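Local coordinates for L-amino acid deaminase (Proteus vulgaris, PDB 5I39), which probably catalyses the oxidative deamination of L-amino acids, using a bound flavin-adenine dinucleotide as the redox cofactor, at residues A45-I50 against T378-S383; G81-Y86 against L98-W103. One frame throughout, in Å; residues are numbered along the deposited sequence.

Interaction 1: residues A45-I50 against T378-S383; sequences AGILGI and TESPVS. With FAD (flavin-adenine dinucleotide), chain B.
A water between the two helices is gripped from three sides, by Leu48 O, Ser380 O and Ser383 OG. It donates to Ser380 O at 3.2 Å and, more weakly, to Leu48 O, and so joins the backbones of 45-50 and 378-383, which have no direct hydrogen bond across the contact. Beside it, side chains pack without a polar bond: the CD2 branch of Leu48 rests against Ser383 OG at 3.5 Å and against Ser380 CB. Its other methyl, CD1, extends anti to CA (chi2 -175°) and meets FAD O2P at 3.3 Å, so the forked side chain touches helix 376-392 with one methyl and the pyrophosphate with the other. Ile47 divides its branches similarly. With CG1 anti to the backbone N (chi1 -164°), this branch reaches Ser380 OG at 3.4 Å, while CG2 faces the ribityl end of the cofactor. Ser380 OG itself bonds to Met377 O, one turn back in its own helix.

Residues 45-50 run from the glycine-rich turn into helix 47-58, with Gly46 at its N-cap, as in the Rossmann-type dinucleotide folds of this family. Leu48 N donates to FAD O1P at 3.1 Å, and the positive end of the helix dipole would be expected to offset part of the phosphate charge. At Gly46 the backbone passes too close to FAD O5B to leave room for a side chain. Helix 376-392 likewise brings its N-terminal part to the flavin: Thr378 N and Thr378 OG1 both donate to FAD O2, the hydroxyl at 2.7 Å. Such donors could stabilise negative charge on the reduced ring. Farther along, Pro381 interrupts the helical bonding, and Glu379 O takes Val382 N and Ser383 N from opposite faces of its carbonyl plane.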
ATOM      1  N   ALA A  45     -11.743   2.004   6.223  1.00  8.06           N
ATOM      2  CA  ALA A  45     -11.881   2.130   4.766  1.00  8.20           C
ATOM      3  C   ALA A  45     -10.607   2.690   4.120  1.00  7.95           C
ATOM      4  O   ALA A  45     -10.655   3.611   3.300  1.00  8.52           O
ATOM      5  CB  ALA A  45     -13.087   2.985   4.410  1.00  8.49           C
ATOM      6  N   GLY A  46      -9.467   2.125   4.504  1.00  7.76           N
ATOM      7  CA  GLY A  46      -8.241   2.250   3.720  1.00  7.80           C
ATOM      8  C   GLY A  46      -8.180   1.113   2.716  1.00  7.52           C
ATOM      9  O   GLY A  46      -9.139   0.352   2.548  1.00  7.75           O
ATOM     10  N   ILE A  47      -7.034   0.970   2.063  1.00  7.27           N
ATOM     11  CA  ILE A  47      -6.892  -0.045   1.027  1.00  7.43           C
ATOM     12  C   ILE A  47      -7.110  -1.458   1.575  1.00  7.37           C
ATOM     13  O   ILE A  47      -7.682  -2.292   0.894  1.00  7.72           O
ATOM     14  CB  ILE A  47      -5.531   0.073   0.292  1.00  7.36           C
ATOM     15  CG1 ILE A  47      -5.528  -0.714  -1.026  1.00  7.44           C
ATOM     16  CG2 ILE A  47      -4.366  -0.354   1.175  1.00  7.60           C
ATOM     17  CD1 ILE A  47      -6.411  -0.128  -2.111  1.00  7.98           C
ATOM     18  N   LEU A  48      -6.661  -1.732   2.793  1.00  7.46           N
ATOM     19  CA  LEU A  48      -6.762  -3.093   3.301  1.00  7.84           C
ATOM     20  C   LEU A  48      -8.208  -3.464   3.612  1.00  7.65           C
ATOM     21  O   LEU A  48      -8.663  -4.546   3.235  1.00  7.84           O
ATOM     22  CB  LEU A  48      -5.822  -3.310   4.485  1.00  7.74           C
ATOM     23  CG  LEU A  48      -4.331  -3.187   4.124  1.00  8.05           C
ATOM     24  CD1 LEU A  48      -3.470  -3.530   5.327  1.00  8.34           C
ATOM     25  CD2 LEU A  48      -3.918  -4.061   2.946  1.00  8.57           C
ATOM     26  N   GLY A  49      -8.957  -2.563   4.238  1.00  7.52           N
ATOM     27  CA  GLY A  49     -10.377  -2.817   4.496  1.00  7.82           C
ATOM     28  C   GLY A  49     -11.192  -2.903   3.215  1.00  7.69           C
ATOM     29  O   GLY A  49     -12.034  -3.793   3.064  1.00  7.88           O
ATOM     30  N   ILE A  50     -10.935  -1.984   2.287  1.00  7.63           N
ATOM     31  CA  ILE A  50     -11.642  -1.966   1.010  1.00  7.76           C
ATOM     32  C   ILE A  50     -11.384  -3.239   0.202  1.00  7.47           C
ATOM     33  O   ILE A  50     -12.327  -3.866  -0.295  1.00  7.82           O
ATOM     34  CB  ILE A  50     -11.258  -0.723   0.181  1.00  8.19           C
ATOM     35  CG1 ILE A  50     -11.826   0.546   0.831  1.00  8.54           C
ATOM     36  CG2 ILE A  50     -11.776  -0.828  -1.251  1.00  8.38           C
ATOM     37  CD1 ILE A  50     -11.167   1.824   0.361  1.00  9.09           C
ATOM     38  N   THR A 378       0.808  -2.289  -2.320  1.00  7.23           N
ATOM     39  CA  THR A 378       1.334  -3.397  -3.116  1.00  7.19           C
ATOM     40  C   THR A 378       0.713  -4.741  -2.741  1.00  7.08           C
ATOM     41  O   THR A 378       0.333  -5.530  -3.610  1.00  7.35           O
ATOM     42  CB  THR A 378       2.860  -3.497  -2.920  1.00  7.28           C
ATOM     43  OG1 THR A 378       3.476  -2.281  -3.345  1.00  7.61           O
ATOM     44  CG2 THR A 378       3.465  -4.646  -3.726  1.00  7.67           C
ATOM     45  N   GLU A 379       0.655  -4.998  -1.437  1.00  6.96           N
ATOM     46  CA  GLU A 379       0.249  -6.296  -0.913  1.00  7.21           C
ATOM     47  C   GLU A 379      -1.253  -6.529  -0.945  1.00  7.39           C
ATOM     48  O   GLU A 379      -1.689  -7.682  -0.963  1.00  7.63           O
ATOM     49  CB  GLU A 379       0.721  -6.423   0.532  1.00  7.35           C
ATOM     50  CG  GLU A 379       2.232  -6.414   0.679  1.00  7.48           C
ATOM     51  CD  GLU A 379       2.708  -6.150   2.095  1.00  7.55           C
ATOM     52  OE1 GLU A 379       1.885  -5.813   2.970  1.00  8.20           O
ATOM     53  OE2 GLU A 379       3.930  -6.271   2.325  1.00  7.67           O
ATOM     54  N   SER A 380      -2.033  -5.447  -0.947  1.00  7.26           N
ATOM     55  CA  SER A 380      -3.471  -5.504  -0.672  1.00  7.64           C
ATOM     56  C   SER A 380      -4.279  -6.557  -1.441  1.00  7.74           C
ATOM     57  O   SER A 380      -5.127  -7.191  -0.837  1.00  8.30           O
ATOM     58  CB  SER A 380      -4.125  -4.123  -0.810  1.00  7.99           C
ATOM     59  OG  SER A 380      -3.959  -3.572  -2.104  1.00  7.95           O
ATOM     60  N   PRO A 381      -4.039  -6.757  -2.755  1.00  7.85           N
ATOM     61  CA  PRO A 381      -4.874  -7.768  -3.428  1.00  8.44           C
ATOM     62  C   PRO A 381      -4.705  -9.170  -2.847  1.00  8.86           C
ATOM     63  O   PRO A 381      -5.647  -9.960  -2.841  1.00 11.30           O
ATOM     64  CB  PRO A 381      -4.374  -7.727  -4.878  1.00  9.01           C
ATOM     65  CG  PRO A 381      -3.745  -6.384  -5.022  1.00  8.45           C
ATOM     66  CD  PRO A 381      -3.087  -6.150  -3.698  1.00  7.69           C
ATOM     67  N   VAL A 382      -3.506  -9.473  -2.366  1.00  7.94           N
ATOM     68  CA  VAL A 382      -3.213 -10.786  -1.808  1.00  8.18           C
ATOM     69  C   VAL A 382      -3.516 -10.834  -0.312  1.00  8.11           C
ATOM     70  O   VAL A 382      -4.086 -11.816   0.162  1.00  8.23           O
ATOM     71  CB  VAL A 382      -1.762 -11.216  -2.097  1.00  8.62           C
ATOM     72  CG1 VAL A 382      -1.518 -12.635  -1.596  1.00  9.15           C
ATOM     73  CG2 VAL A 382      -1.466 -11.150  -3.588  1.00  9.55           C
ATOM     74  N   SER A 383      -3.144  -9.799   0.439  1.00  7.92           N
ATOM     75  CA  SER A 383      -3.476  -9.798   1.869  1.00  8.34           C
ATOM     76  C   SER A 383      -4.992  -9.776   2.083  1.00  7.93           C
ATOM     77  O   SER A 383      -5.470 -10.346   3.054  1.00  8.21           O
ATOM     78  CB  SER A 383      -2.768  -8.692   2.645  1.00  9.39           C
ATOM     79  OG  SER A 383      -3.163  -7.419   2.215  1.00 10.25           O
TER
HETATM   80  PA  FAD B 501      -5.155   3.290   6.210  1.00  8.44           P
HETATM   81  O1A FAD B 501      -4.497   4.291   7.167  1.00  9.40           O
HETATM   82  O2A FAD B 501      -5.176   3.736   4.761  1.00  8.55           O
HETATM   83  O5B FAD B 501      -6.672   3.014   6.597  1.00  8.65           O
HETATM   84  C5B FAD B 501      -7.081   2.626   7.901  1.00  9.00           C
HETATM   85  C4B FAD B 501      -8.419   3.304   8.127  1.00  9.26           C
HETATM   86  O4B FAD B 501      -8.978   2.822   9.366  1.00  9.35           O
HETATM   87  C3B FAD B 501      -8.278   4.821   8.262  1.00  9.27           C
HETATM   88  O3B FAD B 501      -9.015   5.468   7.225  1.00  9.19           O
HETATM   89  C2B FAD B 501      -8.811   5.086   9.678  1.00  9.48           C
HETATM   90  O2B FAD B 501      -9.491   6.349   9.807  1.00  9.44           O
HETATM   91  C1B FAD B 501      -9.711   3.890   9.925  1.00  9.50           C
HETATM   92  N9A FAD B 501      -9.942   3.546  11.332  1.00  9.61           N
HETATM   93  C8A FAD B 501      -9.027   3.368  12.263  1.00  9.95           C
HETATM   94  N7A FAD B 501      -9.573   2.999  13.441  1.00 10.19           N
HETATM   95  C5A FAD B 501     -10.878   2.957  13.212  1.00  9.81           C
HETATM   96  C6A FAD B 501     -12.063   2.650  14.008  1.00  9.91           C
HETATM   97  N6A FAD B 501     -11.943   2.317  15.309  1.00 10.37           N
HETATM   98  N1A FAD B 501     -13.272   2.702  13.415  1.00  9.86           N
HETATM   99  C2A FAD B 501     -13.406   3.009  12.118  1.00  9.92           C
HETATM  100  N3A FAD B 501     -12.373   3.325  11.328  1.00  9.89           N
HETATM  101  C4A FAD B 501     -11.132   3.301  11.829  1.00  9.75           C
HETATM  102  N1  FAD B 501       2.926   1.089   0.194  1.00  9.02           N
HETATM  103  C2  FAD B 501       3.288   0.655  -1.017  1.00  8.86           C
HETATM  104  O2  FAD B 501       2.895  -0.471  -1.374  1.00  8.78           O
HETATM  105  N3  FAD B 501       4.063   1.415  -1.828  1.00  8.78           N
HETATM  106  C4  FAD B 501       4.546   2.618  -1.498  1.00  8.97           C
HETATM  107  O4  FAD B 501       5.223   3.267  -2.283  1.00  8.91           O
HETATM  108  C4X FAD B 501       4.215   3.161  -0.174  1.00  9.35           C
HETATM  109  N5  FAD B 501       4.694   4.346   0.292  1.00  9.57           N
HETATM  110  C5X FAD B 501       4.212   4.862   1.427  1.00  9.73           C
HETATM  111  C6  FAD B 501       4.517   6.168   1.817  1.00  9.99           C
HETATM  112  C7  FAD B 501       3.975   6.741   2.964  1.00  9.97           C
HETATM  113  C7M FAD B 501       4.283   8.175   3.332  1.00 10.31           C
HETATM  114  C8  FAD B 501       3.067   5.951   3.809  1.00 10.07           C
HETATM  115  C8M FAD B 501       2.423   6.533   5.043  1.00 10.78           C
HETATM  116  C9  FAD B 501       2.779   4.637   3.433  1.00  9.78           C
HETATM  117  C9A FAD B 501       3.316   4.064   2.285  1.00  9.36           C
HETATM  118  N10 FAD B 501       3.025   2.746   1.912  1.00  9.06           N
HETATM  119  C10 FAD B 501       3.350   2.286   0.638  1.00  9.12           C
HETATM  120  C1' FAD B 501       2.220   1.887   2.756  1.00  8.82           C
HETATM  121  C2' FAD B 501       0.765   1.915   2.445  1.00  8.75           C
HETATM  122  O2' FAD B 501       0.376   3.258   2.178  1.00  8.78           O
HETATM  123  C3' FAD B 501       0.037   1.345   3.658  1.00  8.58           C
HETATM  124  O3' FAD B 501       0.610   0.075   4.069  1.00  8.36           O
HETATM  125  C4' FAD B 501      -1.436   1.117   3.414  1.00  8.46           C
HETATM  126  O4' FAD B 501      -2.037   2.305   2.866  1.00  8.40           O
HETATM  127  C5' FAD B 501      -2.118   0.752   4.720  1.00  8.42           C
HETATM  128  O5' FAD B 501      -3.509   0.609   4.425  1.00  8.18           O
HETATM  129  P   FAD B 501      -4.552   0.457   5.655  1.00  8.24           P
HETATM  130  O1P FAD B 501      -5.907   0.262   5.045  1.00  8.32           O
HETATM  131  O2P FAD B 501      -4.012  -0.545   6.651  1.00  8.60           O
HETATM  132  O3P FAD B 501      -4.414   1.878   6.430  1.00  8.52           O
HETATM  133  O   HOH W   1      -6.151  -6.319   2.017  1.00 25.76           O

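Interaction 2: residues G81-Y86 against L98-W103; sequences GQAISY and LGKHRW. With FAD (flavin-adenine dinucleotide), chain B.
Lys100 lays the aliphatic part of its side chain against the backbone of Ala83, with both CG and CD 3.7 Å from Ala83 O, while Ala83 CB faces the same CG at 4.2 Å. The contact packs helix 90-103 on the short strand 82-83, which pairs antiparallel with 182-183 in the large mixed sheet of this FAD-dependent oxidoreductase fold. A bend in the lysine chain at chi3 (55°) carries its ammonium past the strand towards Ser85. There NZ lies 3.8 Å from Ser85 OG, too far for a direct bond, and a water spans the two, accepting from Lys100 NZ at 2.9 Å and hydrogen-bonding Ser85 OG at 2.7 Å. Salt bridges to Glu178 and Asp180 hold the charge. Glu178 OE2 also accepts from Ser85 N, so a single oxygen ties the lysine to the backbone of 81-86.

At its other end 81-86 reads the pyrimidine edge of the flavin. Gly81 N and Gln82 N both donate to FAD O4, and Gln82 O accepts the N-H of FAD N3 at 2.8 Å in a nearly straight bond (169°). With a positive phi, Gly81 takes a backbone shape in which a CB would be jammed against the preceding carbonyl O, and this calls for glycine. Gln82 OE1, turned to other partners, is held by Arg121 NE and Asn276 ND2.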
ATOM      1  N   GLY A  81       4.082   5.459  -3.925  1.00  7.62           N
ATOM      2  CA  GLY A  81       3.392   4.901  -5.088  1.00  7.68           C
ATOM      3  C   GLY A  81       4.088   3.852  -5.915  1.00  7.62           C
ATOM      4  O   GLY A  81       3.768   3.707  -7.090  1.00  7.63           O
ATOM      5  N   GLN A  82       5.001   3.095  -5.312  1.00  7.65           N
ATOM      6  CA  GLN A  82       5.672   2.013  -6.031  1.00  7.75           C
ATOM      7  C   GLN A  82       5.220   0.649  -5.521  1.00  7.75           C
ATOM      8  O   GLN A  82       5.025   0.446  -4.318  1.00  8.37           O
ATOM      9  CB  GLN A  82       7.194   2.157  -5.965  1.00  7.80           C
ATOM     10  CG  GLN A  82       7.825   2.013  -4.590  1.00  8.34           C
ATOM     11  CD  GLN A  82       9.311   2.326  -4.604  1.00  8.48           C
ATOM     12  OE1 GLN A  82       9.963   2.268  -5.653  1.00  9.02           O
ATOM     13  NE2 GLN A  82       9.861   2.650  -3.441  1.00  8.78           N
ATOM     14  N   ALA A  83       5.045  -0.273  -6.463  1.00  7.52           N
ATOM     15  CA  ALA A  83       4.692  -1.659  -6.175  1.00  7.56           C
ATOM     16  C   ALA A  83       5.880  -2.512  -6.583  1.00  7.54           C
ATOM     17  O   ALA A  83       6.116  -2.743  -7.773  1.00  7.92           O
ATOM     18  CB  ALA A  83       3.430  -2.071  -6.916  1.00  7.91           C
ATOM     19  N   ILE A  84       6.651  -2.944  -5.587  1.00  7.61           N
ATOM     20  CA  ILE A  84       7.938  -3.590  -5.834  1.00  7.89           C
ATOM     21  C   ILE A  84       8.093  -4.853  -5.008  1.00  7.84           C
ATOM     22  O   ILE A  84       7.549  -4.960  -3.906  1.00  8.37           O
ATOM     23  CB  ILE A  84       9.140  -2.628  -5.588  1.00  8.81           C
ATOM     24  CG1 ILE A  84       9.368  -2.330  -4.095  1.00  9.77           C
ATOM     25  CG2 ILE A  84       8.950  -1.344  -6.385  1.00  9.45           C
ATOM     26  CD1 ILE A  84      10.625  -1.531  -3.808  1.00 10.48           C
ATOM     27  N   SER A  85       8.849  -5.801  -5.556  1.00  7.90           N
ATOM     28  CA  SER A  85       9.338  -6.952  -4.797  1.00  8.10           C
ATOM     29  C   SER A  85      10.827  -6.855  -4.463  1.00  8.30           C
ATOM     30  O   SER A  85      11.341  -7.729  -3.766  1.00  8.67           O
ATOM     31  CB  SER A  85       9.083  -8.244  -5.567  1.00  8.24           C
ATOM     32  OG  SER A  85       9.827  -8.271  -6.772  1.00  8.52           O
ATOM     33  N   TYR A  86      11.500  -5.794  -4.916  1.00  8.36           N
ATOM     34  CA  TYR A  86      12.960  -5.666  -4.791  1.00  8.69           C
ATOM     35  C   TYR A  86      13.422  -5.796  -3.341  1.00  9.27           C
ATOM     36  O   TYR A  86      12.911  -5.097  -2.470  1.00  9.86           O
ATOM     37  CB  TYR A  86      13.426  -4.316  -5.352  1.00  9.16           C
ATOM     38  CG  TYR A  86      14.871  -4.270  -5.805  1.00  9.69           C
ATOM     39  CD1 TYR A  86      15.315  -5.091  -6.833  1.00 11.31           C
ATOM     40  CD2 TYR A  86      15.776  -3.352  -5.264  1.00  9.56           C
ATOM     41  CE1 TYR A  86      16.626  -5.039  -7.279  1.00 11.86           C
ATOM     42  CE2 TYR A  86      17.089  -3.292  -5.708  1.00 10.07           C
ATOM     43  CZ  TYR A  86      17.505  -4.138  -6.710  1.00 10.88           C
ATOM     44  OH  TYR A  86      18.790  -4.077  -7.163  1.00 12.02           O
ATOM     45  N   LEU A  98       2.913 -11.673  -6.294  1.00  8.04           N
ATOM     46  CA  LEU A  98       1.504 -11.875  -6.639  1.00  8.26           C
ATOM     47  C   LEU A  98       0.695 -10.577  -6.537  1.00  7.86           C
ATOM     48  O   LEU A  98      -0.227 -10.363  -7.315  1.00  8.06           O
ATOM     49  CB  LEU A  98       0.870 -12.964  -5.765  1.00  9.50           C
ATOM     50  CG  LEU A  98       1.109 -14.423  -6.163  1.00 11.46           C
ATOM     51  CD1 LEU A  98       2.581 -14.795  -6.197  1.00 12.10           C
ATOM     52  CD2 LEU A  98       0.354 -15.333  -5.209  1.00 13.16           C
ATOM     53  N   GLY A  99       1.030  -9.721  -5.577  1.00  7.74           N
ATOM     54  CA  GLY A  99       0.374  -8.422  -5.458  1.00  7.73           C
ATOM     55  C   GLY A  99       0.491  -7.608  -6.735  1.00  7.60           C
ATOM     56  O   GLY A  99      -0.505  -7.098  -7.250  1.00  7.70           O
ATOM     57  N   LYS A 100       1.708  -7.508  -7.262  1.00  7.48           N
ATOM     58  CA  LYS A 100       1.934  -6.828  -8.540  1.00  7.46           C
ATOM     59  C   LYS A 100       1.137  -7.470  -9.675  1.00  7.66           C
ATOM     60  O   LYS A 100       0.540  -6.779 -10.490  1.00  7.76           O
ATOM     61  CB  LYS A 100       3.410  -6.862  -8.914  1.00  7.75           C
ATOM     62  CG  LYS A 100       4.311  -5.973  -8.073  1.00  8.12           C
ATOM     63  CD  LYS A 100       5.768  -6.412  -8.149  1.00  9.15           C
ATOM     64  CE  LYS A 100       6.278  -6.501  -9.577  1.00  8.99           C
ATOM     65  NZ  LYS A 100       7.666  -7.019  -9.580  1.00  8.90           N
ATOM     66  N   HIS A 101       1.148  -8.800  -9.722  1.00  7.88           N
ATOM     67  CA  HIS A 101       0.427  -9.544 -10.755  1.00  8.68           C
ATOM     68  C   HIS A 101      -1.066  -9.208 -10.741  1.00  8.15           C
ATOM     69  O   HIS A 101      -1.691  -9.034 -11.788  1.00  8.15           O
ATOM     70  CB  HIS A 101       0.646 -11.039 -10.534  1.00 11.07           C
ATOM     71  CG  HIS A 101       0.020 -11.910 -11.570  1.00 15.06           C
ATOM     72  ND1 HIS A 101      -1.076 -12.702 -11.309  1.00 18.23           N
ATOM     73  CD2 HIS A 101       0.341 -12.120 -12.865  1.00 17.89           C
ATOM     74  CE1 HIS A 101      -1.406 -13.363 -12.403  1.00 19.09           C
ATOM     75  NE2 HIS A 101      -0.561 -13.029 -13.362  1.00 19.05           N
ATOM     76  N   ARG A 102      -1.633  -9.103  -9.547  1.00  7.93           N
ATOM     77  CA  ARG A 102      -3.031  -8.726  -9.387  1.00  8.03           C
ATOM     78  C   ARG A 102      -3.273  -7.254  -9.693  1.00  7.39           C
ATOM     79  O   ARG A 102      -4.295  -6.910 -10.284  1.00  7.27           O
ATOM     80  CB  ARG A 102      -3.505  -9.104  -7.998  1.00  9.26           C
ATOM     81  CG  ARG A 102      -3.520 -10.611  -7.878  1.00 10.97           C
ATOM     82  CD  ARG A 102      -3.881 -11.085  -6.514  1.00 12.78           C
ATOM     83  NE  ARG A 102      -3.828 -12.540  -6.456  1.00 14.17           N
ATOM     84  CZ  ARG A 102      -4.387 -13.268  -5.499  1.00 14.19           C
ATOM     85  NH1 ARG A 102      -5.060 -12.679  -4.507  1.00 13.34           N
ATOM     86  NH2 ARG A 102      -4.281 -14.592  -5.533  1.00 15.28           N
ATOM     87  N   TRP A 103      -2.336  -6.383  -9.337  1.00  6.99           N
ATOM     88  CA  TRP A 103      -2.440  -4.994  -9.776  1.00  7.14           C
ATOM     89  C   TRP A 103      -2.419  -4.873 -11.299  1.00  7.20           C
ATOM     90  O   TRP A 103      -3.137  -4.043 -11.852  1.00  7.29           O
ATOM     91  CB  TRP A 103      -1.372  -4.108  -9.139  1.00  7.28           C
ATOM     92  CG  TRP A 103      -1.787  -3.615  -7.788  1.00  7.30           C
ATOM     93  CD1 TRP A 103      -1.335  -4.043  -6.569  1.00  7.54           C
ATOM     94  CD2 TRP A 103      -2.778  -2.616  -7.519  1.00  7.60           C
ATOM     95  NE1 TRP A 103      -1.978  -3.365  -5.564  1.00  7.49           N
ATOM     96  CE2 TRP A 103      -2.866  -2.480  -6.117  1.00  7.56           C
ATOM     97  CE3 TRP A 103      -3.590  -1.809  -8.332  1.00  8.13           C
ATOM     98  CZ2 TRP A 103      -3.740  -1.573  -5.507  1.00  8.11           C
ATOM     99  CZ3 TRP A 103      -4.453  -0.905  -7.725  1.00  8.38           C
ATOM    100  CH2 TRP A 103      -4.522  -0.796  -6.326  1.00  8.52           C
TER
HETATM  101  PA  FAD B 501      -5.155   3.290   6.210  1.00  8.44           P
HETATM  102  O1A FAD B 501      -4.497   4.291   7.167  1.00  9.40           O
HETATM  103  O2A FAD B 501      -5.176   3.736   4.761  1.00  8.55           O
HETATM  104  O5B FAD B 501      -6.672   3.014   6.597  1.00  8.65           O
HETATM  105  C5B FAD B 501      -7.081   2.626   7.901  1.00  9.00           C
HETATM  106  C4B FAD B 501      -8.419   3.304   8.127  1.00  9.26           C
HETATM  107  O4B FAD B 501      -8.978   2.822   9.366  1.00  9.35           O
HETATM  108  C3B FAD B 501      -8.278   4.821   8.262  1.00  9.27           C
HETATM  109  O3B FAD B 501      -9.015   5.468   7.225  1.00  9.19           O
HETATM  110  C2B FAD B 501      -8.811   5.086   9.678  1.00  9.48           C
HETATM  111  O2B FAD B 501      -9.491   6.349   9.807  1.00  9.44           O
HETATM  112  C1B FAD B 501      -9.711   3.890   9.925  1.00  9.50           C
HETATM  113  N9A FAD B 501      -9.942   3.546  11.332  1.00  9.61           N
HETATM  114  C8A FAD B 501      -9.027   3.368  12.263  1.00  9.95           C
HETATM  115  N7A FAD B 501      -9.573   2.999  13.441  1.00 10.19           N
HETATM  116  C5A FAD B 501     -10.878   2.957  13.212  1.00  9.81           C
HETATM  117  C6A FAD B 501     -12.063   2.650  14.008  1.00  9.91           C
HETATM  118  N6A FAD B 501     -11.943   2.317  15.309  1.00 10.37           N
HETATM  119  N1A FAD B 501     -13.272   2.702  13.415  1.00  9.86           N
HETATM  120  C2A FAD B 501     -13.406   3.009  12.118  1.00  9.92           C
HETATM  121  N3A FAD B 501     -12.373   3.325  11.328  1.00  9.89           N
HETATM  122  C4A FAD B 501     -11.132   3.301  11.829  1.00  9.75           C
HETATM  123  N1  FAD B 501       2.926   1.089   0.194  1.00  9.02           N
HETATM  124  C2  FAD B 501       3.288   0.655  -1.017  1.00  8.86           C
HETATM  125  O2  FAD B 501       2.895  -0.471  -1.374  1.00  8.78           O
HETATM  126  N3  FAD B 501       4.063   1.415  -1.828  1.00  8.78           N
HETATM  127  C4  FAD B 501       4.546   2.618  -1.498  1.00  8.97           C
HETATM  128  O4  FAD B 501       5.223   3.267  -2.283  1.00  8.91           O
HETATM  129  C4X FAD B 501       4.215   3.161  -0.174  1.00  9.35           C
HETATM  130  N5  FAD B 501       4.694   4.346   0.292  1.00  9.57           N
HETATM  131  C5X FAD B 501       4.212   4.862   1.427  1.00  9.73           C
HETATM  132  C6  FAD B 501       4.517   6.168   1.817  1.00  9.99           C
HETATM  133  C7  FAD B 501       3.975   6.741   2.964  1.00  9.97           C
HETATM  134  C7M FAD B 501       4.283   8.175   3.332  1.00 10.31           C
HETATM  135  C8  FAD B 501       3.067   5.951   3.809  1.00 10.07           C
HETATM  136  C8M FAD B 501       2.423   6.533   5.043  1.00 10.78           C
HETATM  137  C9  FAD B 501       2.779   4.637   3.433  1.00  9.78           C
HETATM  138  C9A FAD B 501       3.316   4.064   2.285  1.00  9.36           C
HETATM  139  N10 FAD B 501       3.025   2.746   1.912  1.00  9.06           N
HETATM  140  C10 FAD B 501       3.350   2.286   0.638  1.00  9.12           C
HETATM  141  C1' FAD B 501       2.220   1.887   2.756  1.00  8.82           C
HETATM  142  C2' FAD B 501       0.765   1.915   2.445  1.00  8.75           C
HETATM  143  O2' FAD B 501       0.376   3.258   2.178  1.00  8.78           O
HETATM  144  C3' FAD B 501       0.037   1.345   3.658  1.00  8.58           C
HETATM  145  O3' FAD B 501       0.610   0.075   4.069  1.00  8.36           O
HETATM  146  C4' FAD B 501      -1.436   1.117   3.414  1.00  8.46           C
HETATM  147  O4' FAD B 501      -2.037   2.305   2.866  1.00  8.40           O
HETATM  148  C5' FAD B 501      -2.118   0.752   4.720  1.00  8.42           C
HETATM  149  O5' FAD B 501      -3.509   0.609   4.425  1.00  8.18           O
HETATM  150  P   FAD B 501      -4.552   0.457   5.655  1.00  8.24           P
HETATM  151  O1P FAD B 501      -5.907   0.262   5.045  1.00  8.32           O
HETATM  152  O2P FAD B 501      -4.012  -0.545   6.651  1.00  8.60           O
HETATM  153  O3P FAD B 501      -4.414   1.878   6.430  1.00  8.52           O
HETATM  154  O   HOH W   2       8.630  -9.603  -8.762  1.00  9.25           O

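Overall arrangement
Each interaction contains residues of the FAD pocket, and their centres lie 12 Å apart. Interaction 1 joins the pyrophosphate to the O2 side of the flavin, whereas interaction 2 serves O4 and N3, so that Thr378, Gly81 and Gln82 together outline the pyrimidine edge. They meet directly there: Thr378 OG1 packs 3.1 Å from Ala83 CA and 3.3 Å from Gln82 O. Helices 90-103 and 376-392 also lie against each other, with Val382 CG2 3.5 Å from Gly99 N and a probable hydrogen bond of 3.2 Å from Arg102 NH1 to Pro381 O. Along the chain, 81-86 and 98-103 are nested between 45-50 and 378-383.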